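Local coordinates for protein folylpolyglutamate synthase (FolC) (Helicobacter pylori, PDB 6K8C) that probably uses ATP to add glutamate to dihydropteroate, giving dihydrofolate, and then to reduced folates, building their polyglutamate tails, at residues 13-18 with 122-127; 26-31 with 147-152; 186-191 with 203-208; 225-230 with 242-247. One frame throughout, in Å; residues are numbered along the deposited sequence.

Interaction 1: residues 13-18 with 122-127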
loop_
_atom_site.group_PDB
_atom_site.type_symbol
_atom_site.label_atom_id
_atom_site.label_comp_id
_atom_site.label_asym_id
_atom_site.label_seq_id
_atom_site.Cartn_x
_atom_site.Cartn_y
_atom_site.Cartn_z
ATOM N N LYS A 13 2.033 6.781 -20.672
ATOM C CA LYS A 13 1.392 7.900 -19.987
ATOM C C LYS A 13 0.132 8.347 -20.722
ATOM O O LYS A 13 -0.924 8.546 -20.106
ATOM C CB LYS A 13 2.379 9.061 -19.838
ATOM C CG LYS A 13 1.745 10.347 -19.317
ATOM C CD LYS A 13 2.749 11.490 -19.253
ATOM C CE LYS A 13 3.583 11.423 -17.979
ATOM N NZ LYS A 13 2.759 11.604 -16.749
ATOM N N ALA A 14 0.218 8.484 -22.050
ATOM C CA ALA A 14 -0.946 8.886 -22.835
ATOM C C ALA A 14 -2.033 7.823 -22.798
ATOM O O ALA A 14 -3.224 8.150 -22.741
ATOM C CB ALA A 14 -0.532 9.182 -24.280
ATOM N N PHE A 15 -1.648 6.544 -22.826
ATOM C CA PHE A 15 -2.639 5.472 -22.780
ATOM C C PHE A 15 -3.392 5.466 -21.453
ATOM O O PHE A 15 -4.604 5.220 -21.420
ATOM C CB PHE A 15 -1.956 4.127 -23.018
ATOM C CG PHE A 15 -2.905 2.999 -23.289
ATOM C CD1 PHE A 15 -3.710 3.005 -24.418
ATOM C CD2 PHE A 15 -2.978 1.918 -22.424
ATOM C CE1 PHE A 15 -4.577 1.955 -24.676
ATOM C CE2 PHE A 15 -3.833 0.865 -22.682
ATOM C CZ PHE A 15 -4.640 0.886 -23.808
ATOM N N LEU A 16 -2.694 5.728 -20.344
ATOM C CA LEU A 16 -3.377 5.784 -19.052
ATOM C C LEU A 16 -4.320 6.977 -18.966
ATOM O O LEU A 16 -5.358 6.898 -18.301
ATOM C CB LEU A 16 -2.361 5.827 -17.911
ATOM C CG LEU A 16 -1.529 4.555 -17.735
ATOM C CD1 LEU A 16 -0.519 4.722 -16.613
ATOM C CD2 LEU A 16 -2.447 3.371 -17.471
ATOM N N GLU A 17 -3.999 8.081 -19.639
ATOM C CA GLU A 17 -4.886 9.237 -19.578
ATOM C C GLU A 17 -6.198 9.014 -20.329
ATOM O O GLU A 17 -7.163 9.747 -20.084
ATOM C CB GLU A 17 -4.164 10.482 -20.095
ATOM C CG GLU A 17 -3.278 11.119 -19.033
ATOM C CD GLU A 17 -2.155 11.969 -19.598
ATOM O OE1 GLU A 17 -1.252 12.339 -18.818
ATOM O OE2 GLU A 17 -2.176 12.279 -20.808
ATOM N N THR A 18 -6.266 8.020 -21.216
ATOM C CA THR A 18 -7.535 7.617 -21.816
ATOM C C THR A 18 -8.371 6.747 -20.892
ATOM O O THR A 18 -9.493 6.381 -21.256
ATOM C CB THR A 18 -7.304 6.860 -23.123
ATOM O OG1 THR A 18 -6.905 5.513 -22.832
ATOM C CG2 THR A 18 -6.234 7.549 -23.965
ATOM N N PHE A 122 -7.003 0.530 -13.404
ATOM C CA PHE A 122 -6.404 -0.453 -12.508
ATOM C C PHE A 122 -6.306 -1.825 -13.161
ATOM O O PHE A 122 -5.353 -2.564 -12.896
ATOM C CB PHE A 122 -7.198 -0.544 -11.204
ATOM C CG PHE A 122 -6.590 -1.490 -10.196
ATOM C CD1 PHE A 122 -5.408 -1.164 -9.551
ATOM C CD2 PHE A 122 -7.186 -2.712 -9.918
ATOM C CE1 PHE A 122 -4.836 -2.034 -8.629
ATOM C CE2 PHE A 122 -6.620 -3.585 -9.001
ATOM C CZ PHE A 122 -5.446 -3.246 -8.357
ATOM N N GLU A 123 -7.268 -2.178 -14.021
ATOM C CA GLU A 123 -7.180 -3.445 -14.743
ATOM C C GLU A 123 -5.957 -3.481 -15.652
ATOM O O GLU A 123 -5.300 -4.523 -15.778
ATOM C CB GLU A 123 -8.468 -3.689 -15.539
ATOM C CG GLU A 123 -9.659 -4.034 -14.633
ATOM C CD GLU A 123 -10.996 -3.953 -15.339
ATOM O OE1 GLU A 123 -11.038 -3.549 -16.522
ATOM O OE2 GLU A 123 -12.011 -4.302 -14.706
ATOM N N TYR A 124 -5.625 -2.352 -16.287
ATOM C CA TYR A 124 -4.431 -2.309 -17.130
ATOM C C TYR A 124 -3.158 -2.413 -16.297
ATOM O O TYR A 124 -2.195 -3.077 -16.705
ATOM C CB TYR A 124 -4.412 -1.030 -17.965
ATOM C CG TYR A 124 -3.433 -1.097 -19.111
ATOM C CD1 TYR A 124 -3.574 -2.053 -20.112
ATOM C CD2 TYR A 124 -2.358 -0.224 -19.184
ATOM C CE1 TYR A 124 -2.678 -2.126 -21.160
ATOM C CE2 TYR A 124 -1.460 -0.289 -20.230
ATOM C CZ TYR A 124 -1.624 -1.243 -21.212
ATOM O OH TYR A 124 -0.729 -1.310 -22.247
ATOM N N ALA A 125 -3.124 -1.745 -15.137
ATOM C CA ALA A 125 -1.987 -1.891 -14.231
ATOM C C ALA A 125 -1.786 -3.349 -13.840
ATOM O O ALA A 125 -0.647 -3.827 -13.759
ATOM C CB ALA A 125 -2.193 -1.025 -12.984
ATOM N N THR A 126 -2.885 -4.073 -13.610
ATOM C CA THR A 126 -2.797 -5.490 -13.265
ATOM C C THR A 126 -2.148 -6.295 -14.387
ATOM O O THR A 126 -1.271 -7.128 -14.136
ATOM C CB THR A 126 -4.192 -6.036 -12.936
ATOM O OG1 THR A 126 -4.743 -5.310 -11.829
ATOM C CG2 THR A 126 -4.130 -7.518 -12.572
ATOM N N LEU A 127 -2.568 -6.065 -15.636
ATOM C CA LEU A 127 -1.953 -6.776 -16.754
ATOM C C LEU A 127 -0.482 -6.416 -16.891
ATOM O O LEU A 127 0.346 -7.278 -17.206
ATOM C CB LEU A 127 -2.689 -6.476 -18.066
ATOM C CG LEU A 127 -4.126 -6.982 -18.210
ATOM C CD1 LEU A 127 -4.614 -6.727 -19.639
ATOM C CD2 LEU A 127 -4.244 -8.461 -17.858
#
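Phe15 and Tyr124 form an edge-to-face aromatic contact that joins the short N-terminal helix 12-17 to helix 121-132, with Leu16 adding a small apolar flank. The ring centroids are 4.8 Å apart and the planes meet at 65°, a tilted T shape. Phe15 supplies the edge: its CD2 and CE2 carbons come over one face of the tyrosine, away from the ring centre and toward the phenol end, with Phe15 CE2 3.4 Å from Tyr124 CZ. Both rings have CG anti to the backbone N (chi1 -167° for Phe15), which points each ring from its own helix toward the other, and the side chains cross at about a right angle. Leu16 reaches the other end of the same ring, its CD2 lying 4.0 Å from Tyr124 CD2. The phenol is held from outside the pair, since Tyr124 OH is hydrogen-bonded to His107 ND1, and the His107 ring also meets that of Phe15. Just after this helix, Thr18 OG1 gives a hydrogen bond of 2.7 Å to Phe15 O, which also accepts from Thr18 N. The T-shaped pair, with His107 beside both rings, joins this N-terminal helix to the helical flank of the Mur ligase middle domain, on which helices 100-110 and 114-118 also pack against Tyr124.

Interaction 2: residues 26-31 with 147-152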
loop_
_atom_site.group_PDB
_atom_site.type_symbol
_atom_site.label_atom_id
_atom_site.label_comp_id
_atom_site.label_asym_id
_atom_site.label_seq_id
_atom_site.Cartn_x
_atom_site.Cartn_y
_atom_site.Cartn_z
ATOM N N PHE A 26 -18.449 -0.445 -13.970
ATOM C CA PHE A 26 -18.491 -1.617 -13.102
ATOM C C PHE A 26 -19.057 -2.834 -13.824
ATOM O O PHE A 26 -20.233 -2.868 -14.187
ATOM C CB PHE A 26 -19.321 -1.334 -11.850
ATOM C CG PHE A 26 -19.662 -2.568 -11.062
ATOM C CD1 PHE A 26 -18.692 -3.221 -10.316
ATOM C CD2 PHE A 26 -20.948 -3.084 -11.082
ATOM C CE1 PHE A 26 -19.002 -4.362 -9.595
ATOM C CE2 PHE A 26 -21.265 -4.224 -10.364
ATOM C CZ PHE A 26 -20.290 -4.863 -9.618
ATOM N N ASP A 27 -18.213 -3.838 -14.012
ATOM C CA ASP A 27 -18.588 -5.047 -14.727
ATOM C C ASP A 27 -17.615 -6.151 -14.334
ATOM O O ASP A 27 -16.552 -6.290 -14.953
ATOM C CB ASP A 27 -18.582 -4.800 -16.239
ATOM C CG ASP A 27 -18.992 -6.025 -17.045
ATOM O OD1 ASP A 27 -19.421 -7.034 -16.443
ATOM O OD2 ASP A 27 -18.898 -5.969 -18.291
ATOM N N PRO A 28 -17.929 -6.930 -13.297
ATOM C CA PRO A 28 -17.028 -8.025 -12.895
ATOM C C PRO A 28 -16.680 -8.976 -14.026
ATOM O O PRO A 28 -15.530 -9.420 -14.131
ATOM C CB PRO A 28 -17.825 -8.732 -11.792
ATOM C CG PRO A 28 -18.703 -7.667 -11.224
ATOM C CD PRO A 28 -19.056 -6.758 -12.364
ATOM N N SER A 29 -17.647 -9.296 -14.888
ATOM C CA SER A 29 -17.373 -10.193 -16.002
ATOM C C SER A 29 -16.346 -9.618 -16.969
ATOM O O SER A 29 -15.748 -10.379 -17.738
ATOM C CB SER A 29 -18.671 -10.521 -16.748
ATOM O OG SER A 29 -19.174 -9.388 -17.436
ATOM N N ARG A 30 -16.118 -8.301 -16.941
ATOM C CA ARG A 30 -15.207 -7.692 -17.904
ATOM C C ARG A 30 -13.787 -8.209 -17.719
ATOM O O ARG A 30 -13.185 -8.754 -18.652
ATOM C CB ARG A 30 -15.244 -6.165 -17.797
ATOM C CG ARG A 30 -14.405 -5.479 -18.873
ATOM C CD ARG A 30 -14.460 -3.956 -18.797
ATOM N NE ARG A 30 -13.925 -3.438 -17.539
ATOM C CZ ARG A 30 -14.658 -2.824 -16.621
ATOM N NH1 ARG A 30 -15.960 -2.648 -16.826
ATOM N NH2 ARG A 30 -14.096 -2.385 -15.501
ATOM N N PHE A 31 -13.221 -8.044 -16.519
ATOM C CA PHE A 31 -11.816 -8.408 -16.379
ATOM C C PHE A 31 -11.607 -9.913 -16.446
ATOM O O PHE A 31 -10.567 -10.364 -16.941
ATOM C CB PHE A 31 -11.207 -7.868 -15.088
ATOM C CG PHE A 31 -9.715 -7.999 -15.063
ATOM C CD1 PHE A 31 -8.937 -7.220 -15.897
ATOM C CD2 PHE A 31 -9.093 -8.944 -14.264
ATOM C CE1 PHE A 31 -7.565 -7.341 -15.911
ATOM C CE2 PHE A 31 -7.718 -9.076 -14.273
ATOM C CZ PHE A 31 -6.950 -8.270 -15.097
ATOM N N GLY A 147 -13.055 -5.050 -4.213
ATOM C CA GLY A 147 -13.734 -5.965 -3.306
ATOM C C GLY A 147 -13.600 -7.404 -3.763
ATOM O O GLY A 147 -12.502 -7.883 -4.071
ATOM N N GLU A 148 -14.730 -8.116 -3.797
ATOM C CA GLU A 148 -14.725 -9.495 -4.273
ATOM C C GLU A 148 -14.580 -9.573 -5.786
ATOM O O GLU A 148 -14.138 -10.605 -6.302
ATOM C CB GLU A 148 -16.001 -10.215 -3.831
ATOM C CG GLU A 148 -17.270 -9.714 -4.508
ATOM C CD GLU A 148 -18.526 -10.344 -3.937
ATOM O OE1 GLU A 148 -19.086 -9.787 -2.968
ATOM O OE2 GLU A 148 -18.954 -11.395 -4.459
ATOM N N PHE A 149 -14.940 -8.508 -6.502
ATOM C CA PHE A 149 -14.785 -8.440 -7.948
ATOM C C PHE A 149 -13.531 -7.678 -8.360
ATOM O O PHE A 149 -13.445 -7.210 -9.500
ATOM C CB PHE A 149 -16.021 -7.802 -8.583
ATOM C CG PHE A 149 -17.313 -8.454 -8.180
ATOM C CD1 PHE A 149 -17.581 -9.768 -8.535
ATOM C CD2 PHE A 149 -18.261 -7.754 -7.453
ATOM C CE1 PHE A 149 -18.771 -10.372 -8.170
ATOM C CE2 PHE A 149 -19.453 -8.352 -7.082
ATOM C CZ PHE A 149 -19.708 -9.663 -7.441
ATOM N N ASP A 150 -12.566 -7.540 -7.454
ATOM C CA ASP A 150 -11.322 -6.863 -7.789
ATOM C C ASP A 150 -10.620 -7.595 -8.924
ATOM O O ASP A 150 -10.740 -8.814 -9.075
ATOM C CB ASP A 150 -10.411 -6.789 -6.563
ATOM C CG ASP A 150 -9.274 -5.805 -6.743
ATOM O OD1 ASP A 150 -9.538 -4.584 -6.696
ATOM O OD2 ASP A 150 -8.118 -6.250 -6.929
ATOM N N SER A 151 -9.886 -6.831 -9.737
ATOM C CA SER A 151 -9.211 -7.427 -10.885
ATOM C C SER A 151 -8.183 -8.467 -10.458
ATOM O O SER A 151 -8.004 -9.476 -11.150
ATOM C CB SER A 151 -8.554 -6.338 -11.733
ATOM O OG SER A 151 -7.418 -5.797 -11.089
ATOM N N THR A 152 -7.508 -8.256 -9.320
ATOM C CA THR A 152 -6.506 -9.221 -8.878
ATOM C C THR A 152 -7.125 -10.558 -8.495
ATOM O O THR A 152 -6.404 -11.557 -8.405
ATOM C CB THR A 152 -5.699 -8.669 -7.700
ATOM O OG1 THR A 152 -6.585 -8.342 -6.619
ATOM C CG2 THR A 152 -4.925 -7.434 -8.115
#
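Pro28 and Phe149 bring the two backbones closest, with 5.4 Å between Pro28 CA and Phe149 CA; a second approach follows at Phe31 and Ser151. Residues 26-31 lead into helix 28-41, and 147-152 are an irregular loop that ends in a 3-10 turn. At the first approach the pyrrolidine ring lies on the phenyl face in a CH-pi contact: Pro28 CG is 3.7 Å from the centroid of the Phe149 ring, 22° off its normal, while Pro28 CB comes to 3.4 Å from Phe149 CD1. The opposite face of Phe149 is taken by CG of its own neighbour Glu148, which leaves the ring sandwiched. Phe26 joins more loosely, turning its edge toward Phe149 CD2, and Pro28 CD sits over one face of the Phe26 ring, toward its rim. The loop belongs to the P-loop-type domain of the Mur ligase family, between strands 138-142 and 159-162, and it is shaped by an Asx turn: Asp150 OD2 accepts from Thr152 N at 3.2 Å. The same oxygen takes Thr152 OG1 through its anti lone pair, and a further bond from Gly144 N. Beyond the turn's first residue, Ser151 CB sits over one face of Phe31, 3.8 Å from the ring centroid. Ser151 O lies near the CD2-CE2 side of the same ring, 3.2 Å from Phe31 CE2. With chi1 at 72°, Ser151 OG lies between its backbone N and carbonyl carbon, and it is hydrogen-bonded to Thr126 OG1 of helix 121-132.

Interaction 3: residues 186-191 with 203-208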
loop_
_atom_site.group_PDB
_atom_site.type_symbol
_atom_site.label_atom_id
_atom_site.label_comp_id
_atom_site.label_asym_id
_atom_site.label_seq_id
_atom_site.Cartn_x
_atom_site.Cartn_y
_atom_site.Cartn_z
ATOM N N LYS A 186 -14.600 -13.447 0.904
ATOM C CA LYS A 186 -15.309 -14.426 0.084
ATOM C C LYS A 186 -14.418 -15.019 -0.998
ATOM O O LYS A 186 -14.615 -16.172 -1.399
ATOM C CB LYS A 186 -16.551 -13.791 -0.544
ATOM C CG LYS A 186 -17.818 -14.013 0.263
ATOM C CD LYS A 186 -18.992 -13.233 -0.306
ATOM C CE LYS A 186 -20.220 -13.393 0.576
ATOM N NZ LYS A 186 -20.630 -12.104 1.199
ATOM N N ALA A 187 -13.435 -14.261 -1.477
ATOM C CA ALA A 187 -12.537 -14.725 -2.522
ATOM C C ALA A 187 -11.311 -15.451 -1.974
ATOM O O ALA A 187 -10.334 -15.636 -2.710
ATOM C CB ALA A 187 -12.107 -13.551 -3.400
ATOM N N MET A 188 -11.336 -15.864 -0.707
ATOM C CA MET A 188 -10.229 -16.642 -0.173
ATOM C C MET A 188 -10.129 -17.975 -0.904
ATOM O O MET A 188 -11.139 -18.581 -1.273
ATOM C CB MET A 188 -10.394 -16.857 1.339
ATOM C CG MET A 188 -11.191 -18.086 1.745
ATOM S SD MET A 188 -11.112 -18.495 3.508
ATOM C CE MET A 188 -11.673 -16.978 4.280
ATOM N N GLY A 189 -8.901 -18.405 -1.155
ATOM C CA GLY A 189 -8.631 -19.682 -1.784
ATOM C C GLY A 189 -8.454 -20.786 -0.766
ATOM O O GLY A 189 -8.972 -20.722 0.353
ATOM N N SER A 190 -7.688 -21.807 -1.150
ATOM C CA SER A 190 -7.555 -22.991 -0.315
ATOM C C SER A 190 -6.579 -22.802 0.839
ATOM O O SER A 190 -6.615 -23.585 1.793
ATOM C CB SER A 190 -7.117 -24.182 -1.169
ATOM O OG SER A 190 -5.838 -23.956 -1.736
ATOM N N LEU A 191 -5.725 -21.780 0.787
ATOM C CA LEU A 191 -4.666 -21.594 1.773
ATOM C C LEU A 191 -4.520 -20.108 2.055
ATOM O O LEU A 191 -4.220 -19.333 1.143
ATOM C CB LEU A 191 -3.341 -22.183 1.268
ATOM C CG LEU A 191 -2.129 -22.091 2.198
ATOM C CD1 LEU A 191 -2.433 -22.750 3.520
ATOM C CD2 LEU A 191 -0.903 -22.715 1.540
ATOM N N ASN A 203 -14.458 -14.364 13.014
ATOM C CA ASN A 203 -15.602 -15.268 12.924
ATOM C C ASN A 203 -16.056 -15.434 11.480
ATOM O O ASN A 203 -16.304 -16.554 11.019
ATOM C CB ASN A 203 -16.754 -14.743 13.786
ATOM C CG ASN A 203 -16.673 -15.216 15.218
ATOM O OD1 ASN A 203 -16.095 -16.262 15.504
ATOM N ND2 ASN A 203 -17.260 -14.446 16.132
ATOM N N ALA A 204 -16.183 -14.323 10.754
ATOM C CA ALA A 204 -16.606 -14.402 9.359
ATOM C C ALA A 204 -15.608 -15.196 8.527
ATOM O O ALA A 204 -16.000 -16.016 7.686
ATOM C CB ALA A 204 -16.789 -12.997 8.786
ATOM N N ALA A 205 -14.310 -14.982 8.763
ATOM C CA ALA A 205 -13.283 -15.702 8.015
ATOM C C ALA A 205 -13.313 -17.195 8.318
ATOM O O ALA A 205 -13.179 -18.021 7.407
ATOM C CB ALA A 205 -11.905 -15.120 8.329
ATOM N N GLN A 206 -13.482 -17.564 9.593
ATOM C CA GLN A 206 -13.536 -18.978 9.951
ATOM C C GLN A 206 -14.753 -19.656 9.340
ATOM O O GLN A 206 -14.682 -20.816 8.916
ATOM C CB GLN A 206 -13.549 -19.135 11.473
ATOM C CG GLN A 206 -12.195 -18.910 12.114
ATOM C CD GLN A 206 -12.285 -18.682 13.606
ATOM O OE1 GLN A 206 -13.364 -18.435 14.147
ATOM N NE2 GLN A 206 -11.147 -18.767 14.283
ATOM N N LYS A 207 -15.883 -18.950 9.293
ATOM C CA LYS A 207 -17.091 -19.522 8.712
ATOM C C LYS A 207 -16.914 -19.777 7.221
ATOM O O LYS A 207 -17.319 -20.828 6.711
ATOM C CB LYS A 207 -18.267 -18.582 8.983
ATOM C CG LYS A 207 -19.542 -18.860 8.208
ATOM C CD LYS A 207 -20.589 -17.814 8.584
ATOM C CE LYS A 207 -21.990 -18.217 8.160
ATOM N NZ LYS A 207 -22.985 -17.205 8.620
ATOM N N ILE A 208 -16.293 -18.835 6.508
ATOM C CA ILE A 208 -16.087 -19.010 5.076
ATOM C C ILE A 208 -15.082 -20.124 4.812
ATOM O O ILE A 208 -15.284 -20.955 3.918
ATOM C CB ILE A 208 -15.655 -17.679 4.434
ATOM C CG1 ILE A 208 -16.859 -16.743 4.293
ATOM C CG2 ILE A 208 -15.004 -17.914 3.076
ATOM C CD1 ILE A 208 -16.497 -15.277 4.266
#
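Apolar packing carries this contact, and most of it passes through one methionine, Met188, which reaches from the loop before strand 191-194 to Ile208 and Ala205 on helix 199-211. Its terminal methyl leads: Met188 CE is 3.7 Å from Ile208 CG2. Behind the methyl, SD and CG lie alongside the same branch, each about 4.0 Å from Ile208 CG2, and the two side chains pass at a slant. A bend at the far end of the methionine (chi3 56°) turns CE toward the helix instead of letting the chain run straight on. There it also comes near Ala205, with Met188 CE 3.6 Å from Ala205 O and more distant from the alanine methyl. The other branch of Ile208 is used separately: Ile208 CD1 lies loosely near the start of Lys186, 4.4 Å from Lys186 CG.

The polar bonds of these residues go to partners outside the pair. Lys186 NZ bonds to Gln182 OE1, one turn back on helix 177-185, while Ala187 O accepts from Lys157 NZ. Ile208 also packs on Gln182 and Leu185 of helix 177-185, and Ala205 lies on Leu185 and on Leu216 of strand 215-218. Helix 199-211 is the connection of a beta-alpha-beta crossover between the adjacent parallel strands 191-194 and 215-218, and Met188, in the loop leading to the first strand, packs between that helix and Phe162 of strand 159-162.

Interaction 4: residues 225-230 with 242-247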
loop_
_atom_site.group_PDB
_atom_site.type_symbol
_atom_site.label_atom_id
_atom_site.label_comp_id
_atom_site.label_asym_id
_atom_site.label_seq_id
_atom_site.Cartn_x
_atom_site.Cartn_y
_atom_site.Cartn_z
ATOM N N LYS A 225 11.079 -12.201 19.490
ATOM C CA LYS A 225 12.278 -11.425 19.789
ATOM C C LYS A 225 13.025 -11.051 18.513
ATOM O O LYS A 225 13.526 -9.929 18.385
ATOM C CB LYS A 225 13.184 -12.212 20.739
ATOM C CG LYS A 225 14.652 -11.803 20.692
ATOM C CD LYS A 225 15.400 -12.252 21.941
ATOM C CE LYS A 225 15.216 -11.266 23.084
ATOM N NZ LYS A 225 15.945 -11.700 24.311
ATOM N N GLY A 226 13.106 -11.978 17.559
ATOM C CA GLY A 226 13.786 -11.680 16.308
ATOM C C GLY A 226 13.170 -10.506 15.572
ATOM O O GLY A 226 13.883 -9.676 15.002
ATOM N N VAL A 227 11.838 -10.415 15.583
ATOM C CA VAL A 227 11.163 -9.292 14.940
ATOM C C VAL A 227 11.363 -8.015 15.745
ATOM O O VAL A 227 11.631 -6.948 15.182
ATOM C CB VAL A 227 9.670 -9.611 14.735
ATOM C CG1 VAL A 227 8.884 -8.345 14.411
ATOM C CG2 VAL A 227 9.507 -10.633 13.637
ATOM N N ARG A 228 11.235 -8.095 17.074
ATOM C CA ARG A 228 11.526 -6.928 17.901
ATOM C C ARG A 228 12.947 -6.434 17.667
ATOM O O ARG A 228 13.177 -5.228 17.536
ATOM C CB ARG A 228 11.321 -7.245 19.385
ATOM C CG ARG A 228 9.872 -7.321 19.809
ATOM C CD ARG A 228 9.555 -6.420 20.990
ATOM N NE ARG A 228 8.149 -6.513 21.380
ATOM C CZ ARG A 228 7.150 -5.906 20.745
ATOM N NH1 ARG A 228 7.393 -5.150 19.681
ATOM N NH2 ARG A 228 5.904 -6.051 21.177
ATOM N N ASP A 229 13.912 -7.356 17.612
ATOM C CA ASP A 229 15.305 -6.965 17.418
ATOM C C ASP A 229 15.503 -6.291 16.068
ATOM O O ASP A 229 16.195 -5.270 15.967
ATOM C CB ASP A 229 16.208 -8.193 17.540
ATOM C CG ASP A 229 16.356 -8.668 18.979
ATOM O OD1 ASP A 229 15.861 -7.976 19.887
ATOM O OD2 ASP A 229 16.964 -9.733 19.198
ATOM N N TYR A 230 14.898 -6.848 15.018
ATOM C CA TYR A 230 15.002 -6.245 13.694
ATOM C C TYR A 230 14.434 -4.832 13.689
ATOM O O TYR A 230 15.048 -3.904 13.148
ATOM C CB TYR A 230 14.286 -7.128 12.670
ATOM C CG TYR A 230 14.090 -6.478 11.316
ATOM C CD1 TYR A 230 15.093 -6.508 10.359
ATOM C CD2 TYR A 230 12.901 -5.834 10.999
ATOM C CE1 TYR A 230 14.915 -5.911 9.113
ATOM C CE2 TYR A 230 12.712 -5.244 9.761
ATOM C CZ TYR A 230 13.722 -5.276 8.826
ATOM O OH TYR A 230 13.527 -4.685 7.591
ATOM N N MET A 242 3.717 -6.421 13.909
ATOM C CA MET A 242 2.856 -7.530 13.501
ATOM C C MET A 242 2.839 -7.712 11.985
ATOM O O MET A 242 2.658 -8.836 11.495
ATOM C CB MET A 242 1.438 -7.311 14.029
ATOM C CG MET A 242 0.481 -8.476 13.770
ATOM S SD MET A 242 0.934 -10.021 14.599
ATOM C CE MET A 242 1.399 -9.422 16.201
ATOM N N ASN A 243 3.043 -6.632 11.227
ATOM C CA ASN A 243 3.092 -6.764 9.772
ATOM C C ASN A 243 4.241 -7.665 9.347
ATOM O O ASN A 243 4.086 -8.498 8.445
ATOM C CB ASN A 243 3.199 -5.385 9.119
ATOM C CG ASN A 243 1.918 -4.577 9.255
ATOM O OD1 ASN A 243 0.864 -5.123 9.564
ATOM N ND2 ASN A 243 2.006 -3.273 9.020
ATOM N N LEU A 244 5.396 -7.537 10.007
ATOM C CA LEU A 244 6.514 -8.420 9.699
ATOM C C LEU A 244 6.254 -9.840 10.187
ATOM O O LEU A 244 6.656 -10.807 9.528
ATOM C CB LEU A 244 7.813 -7.872 10.299
ATOM C CG LEU A 244 9.087 -8.711 10.090
ATOM C CD1 LEU A 244 9.423 -8.959 8.598
ATOM C CD2 LEU A 244 10.272 -8.064 10.792
ATOM N N GLU A 245 5.605 -9.993 11.352
ATOM C CA GLU A 245 5.269 -11.336 11.822
ATOM C C GLU A 245 4.373 -12.055 10.825
ATOM O O GLU A 245 4.553 -13.251 10.565
ATOM C CB GLU A 245 4.585 -11.281 13.191
ATOM C CG GLU A 245 5.511 -10.980 14.353
ATOM C CD GLU A 245 6.439 -12.136 14.696
ATOM O OE1 GLU A 245 6.260 -13.250 14.154
ATOM O OE2 GLU A 245 7.344 -11.928 15.528
ATOM N N VAL A 246 3.400 -11.342 10.258
ATOM C CA VAL A 246 2.518 -11.947 9.264
ATOM C C VAL A 246 3.293 -12.301 8.000
ATOM O O VAL A 246 3.141 -13.397 7.448
ATOM C CB VAL A 246 1.336 -11.010 8.968
ATOM C CG1 VAL A 246 0.512 -11.552 7.809
ATOM C CG2 VAL A 246 0.476 -10.828 10.226
ATOM N N ALA A 247 4.151 -11.393 7.532
ATOM C CA ALA A 247 4.962 -11.690 6.356
ATOM C C ALA A 247 5.880 -12.879 6.606
ATOM O O ALA A 247 6.120 -13.686 5.701
ATOM C CB ALA A 247 5.780 -10.465 5.949
#
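Val227 and Glu245 mark the closest backbone approach of two helices whose short axes pass 9.9 Å apart at 129°, so the chains run roughly against each other but well splayed. The pair is successive in sequence, helix 225-234 turning back into helix 241-254, and the second of these lies against helix 58-70, the helix that follows the P-loop of the Mur ligase middle domain. Leu244 is the side chain shared by both apolar contacts. It stands with CG anti to its backbone nitrogen (chi1 179°), and its CD2 branch reaches the Tyr230 ring at 3.5 Å from Tyr230 CD2; the two side chains cross at about a right angle. The same leucine methyl is 3.9 Å from Val227 CG1, as valine and leucine slide past each other in opposite directions. Beyond this, Leu244 also rests on Phe64 of helix 58-70. The tyrosine hydroxyl is bonded away from the contact, to Lys267 O, and its ring meets that of Tyr234.

The remaining part of the interface is one carboxylate oxygen set against the valine methyl. Glu245 folds back through a bend at chi2 (-72°), which carries its carboxylate across the valine. Glu245 OE2 accepts from Ser224 N, just before the first helix, and the same oxygen sits 3.2 Å from Val227 CG2.

Along the chain, interactions 1 and 2 interlock, their segments alternating, and both close before interaction 3 opens, with interaction 4 last. The first two touch: helix 121-132 is shared ground, its Glu123 making a salt bridge to Arg30, although their centres lie about 16 Å apart. Interaction 3 is about 19 Å from interaction 2, centre to centre, at the edge of the eight-stranded sheet that ends in strand 215-218. Interaction 4 lies across the chain's centre from interaction 1, about 35 Å away between centres. Together they join the N-terminal helices to the P-loop-type domain and pack that domain's own loops and helices.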